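Local structure of CdnC (Chryseobacterium gregarium DSM 19109, 7MGV) at residues A[40-45]-A[333-338]. The protein is an ATP-grasp ligase that probably uses ATP to install omega-ester macrocycles in the core of a ribosomally made precursor peptide. Numbering follows the deposited sequence.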
loop_
_atom_site.group_PDB
_atom_site.type_symbol
_atom_site.label_atom_id
_atom_site.label_comp_id
_atom_site.label_asym_id
_atom_site.label_seq_id
_atom_site.Cartn_x
_atom_site.Cartn_y
_atom_site.Cartn_z
ATOM N N THR A 40 -19.125 -18.219 -7.995
ATOM C CA THR A 40 -19.612 -19.007 -6.867
ATOM C C THR A 40 -20.278 -20.294 -7.340
ATOM O O THR A 40 -20.111 -21.347 -6.717
ATOM C CB THR A 40 -20.583 -18.172 -6.029
ATOM O OG1 THR A 40 -19.888 -17.056 -5.458
ATOM C CG2 THR A 40 -21.192 -19.007 -4.911
ATOM N N GLU A 41 -21.031 -20.230 -8.440
ATOM C CA GLU A 41 -21.647 -21.436 -8.988
ATOM C C GLU A 41 -20.589 -22.453 -9.402
ATOM O O GLU A 41 -20.701 -23.651 -9.101
ATOM C CB GLU A 41 -22.538 -21.073 -10.177
ATOM C CG GLU A 41 -22.729 -22.205 -11.176
ATOM C CD GLU A 41 -23.515 -21.783 -12.402
ATOM O OE1 GLU A 41 -24.156 -20.712 -12.363
ATOM O OE2 GLU A 41 -23.489 -22.523 -13.408
ATOM N N TYR A 42 -19.546 -21.989 -10.093
ATOM C CA TYR A 42 -18.509 -22.907 -10.547
ATOM C C TYR A 42 -17.668 -23.426 -9.385
ATOM O O TYR A 42 -17.164 -24.554 -9.444
ATOM C CB TYR A 42 -17.633 -22.227 -11.597
ATOM C CG TYR A 42 -18.271 -22.175 -12.966
ATOM C CD1 TYR A 42 -18.979 -23.261 -13.464
ATOM C CD2 TYR A 42 -18.167 -21.041 -13.760
ATOM C CE1 TYR A 42 -19.564 -23.220 -14.715
ATOM C CE2 TYR A 42 -18.749 -20.989 -15.013
ATOM C CZ TYR A 42 -19.446 -22.082 -15.484
ATOM O OH TYR A 42 -20.028 -22.036 -16.730
ATOM N N ILE A 43 -17.524 -22.639 -8.315
ATOM C CA ILE A 43 -16.848 -23.140 -7.122
ATOM C C ILE A 43 -17.705 -24.195 -6.431
ATOM O O ILE A 43 -17.192 -25.210 -5.944
ATOM C CB ILE A 43 -16.501 -21.980 -6.169
ATOM C CG1 ILE A 43 -15.390 -21.110 -6.760
ATOM C CG2 ILE A 43 -16.067 -22.514 -4.811
ATOM C CD1 ILE A 43 -15.115 -19.848 -5.968
ATOM N N ASP A 44 -19.021 -23.972 -6.379
ATOM C CA ASP A 44 -19.932 -24.958 -5.804
ATOM C C ASP A 44 -19.841 -26.280 -6.551
ATOM O O ASP A 44 -19.768 -27.353 -5.939
ATOM C CB ASP A 44 -21.366 -24.426 -5.828
ATOM C CG ASP A 44 -21.617 -23.373 -4.768
ATOM O OD1 ASP A 44 -20.692 -23.087 -3.980
ATOM O OD2 ASP A 44 -22.742 -22.831 -4.721
ATOM N N LYS A 45 -19.840 -26.215 -7.885
ATOM C CA LYS A 45 -19.676 -27.433 -8.671
ATOM C C LYS A 45 -18.299 -28.054 -8.426
ATOM O O LYS A 45 -18.171 -29.280 -8.315
ATOM C CB LYS A 45 -19.900 -27.119 -10.154
ATOM C CG LYS A 45 -20.658 -28.201 -10.942
ATOM C CD LYS A 45 -20.012 -29.568 -10.733
ATOM C CE LYS A 45 -20.288 -30.560 -11.840
ATOM N NZ LYS A 45 -19.701 -31.877 -11.475
ATOM N N ILE A 333 -14.192 -17.083 -18.148
ATOM C CA ILE A 333 -13.303 -16.404 -17.206
ATOM C C ILE A 333 -13.720 -16.705 -15.770
ATOM O O ILE A 333 -12.872 -16.885 -14.886
ATOM C CB ILE A 333 -13.275 -14.890 -17.483
ATOM C CG1 ILE A 333 -12.902 -14.620 -18.941
ATOM C CG2 ILE A 333 -12.298 -14.193 -16.548
ATOM C CD1 ILE A 333 -12.895 -13.150 -19.305
ATOM N N SER A 334 -15.029 -16.763 -15.512
ATOM C CA SER A 334 -15.501 -17.141 -14.185
ATOM C C SER A 334 -15.088 -18.568 -13.847
ATOM O O SER A 334 -14.690 -18.856 -12.711
ATOM C CB SER A 334 -17.019 -16.984 -14.102
ATOM O OG SER A 334 -17.404 -15.641 -14.333
ATOM N N LYS A 335 -15.167 -19.473 -14.825
ATOM C CA LYS A 335 -14.703 -20.839 -14.612
ATOM C C LYS A 335 -13.205 -20.870 -14.343
ATOM O O LYS A 335 -12.730 -21.641 -13.503
ATOM C CB LYS A 335 -15.046 -21.702 -15.825
ATOM C CG LYS A 335 -14.539 -23.132 -15.740
ATOM C CD LYS A 335 -15.674 -24.103 -15.461
ATOM C CE LYS A 335 -15.148 -25.489 -15.129
ATOM N NZ LYS A 335 -14.365 -25.490 -13.864
ATOM N N SER A 336 -12.438 -20.040 -15.049
ATOM C CA SER A 336 -11.004 -19.961 -14.792
ATOM C C SER A 336 -10.733 -19.528 -13.358
ATOM O O SER A 336 -9.928 -20.151 -12.651
ATOM C CB SER A 336 -10.347 -19.003 -15.790
ATOM O OG SER A 336 -10.112 -19.648 -17.025
ATOM N N ILE A 337 -11.416 -18.470 -12.913
ATOM C CA ILE A 337 -11.213 -17.971 -11.555
ATOM C C ILE A 337 -11.617 -19.019 -10.526
ATOM O O ILE A 337 -10.935 -19.205 -9.509
ATOM C CB ILE A 337 -11.980 -16.652 -11.354
ATOM C CG1 ILE A 337 -11.406 -15.571 -12.272
ATOM C CG2 ILE A 337 -11.911 -16.196 -9.900
ATOM C CD1 ILE A 337 -12.222 -14.314 -12.337
ATOM N N ALA A 338 -12.719 -19.728 -10.773
ATOM C CA ALA A 338 -13.164 -20.756 -9.838
ATOM C C ALA A 338 -12.157 -21.898 -9.751
ATOM O O ALA A 338 -11.806 -22.349 -8.654
ATOM C CB ALA A 338 -14.537 -21.281 -10.254
#
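Lys-335 lies across one face of the Tyr-42 ring in a CH-pi contact, and Tyr-42 contributes the largest share of the 246 Å² buried between segments 40-45 and 333-338. CD of Lys-335 sits 4.0 Å from the centroid of the Tyr-42 ring, only 10° off the ring normal, over the centre of the face. The Lys-335 chain and the tyrosine cross at about a right angle. With CG anti to the backbone N (chi1 177°) and a bend at chi2, the lysine brings CB near one side of the ring, 3.8 Å from Tyr-42 CD2, and CD above the middle. The same ring also meets the backbone: CD2 of Tyr-42 is 3.5 Å from the Lys-335 N.

Apolar packing continues around Ala-338, whose methyl group touches both neighbours on the first helix: its CB is 3.5 Å from Tyr-42 CB and 3.6 Å from Ile-43 CG1. The axes of the two segments approach to 8.4 Å and cross at -49°. Helix 35-46 belongs to the MvdD pre-ATP-grasp domain, where it is the crossover helix of a beta-alpha-beta unit between parallel strands 22-28 and 48-54. Helix 332-341 packs against strand 234-241 of an antiparallel sheet, so the contact joins the two sheets through their helices. Ile-43 also touches Cys-48 and Val-50 of strand 48-54.

No hydrogen bond spans the two segments; Tyr-42, Lys-335 and Ser-334 find polar partners elsewhere. Tyr-42 OH bonds to the carbonyl O of Glu-330, tying the ring to the chain just before the second helix. Lys-335 NZ forms a salt bridge with Asp-339, and Ser-334 OG bonds to Asp-325.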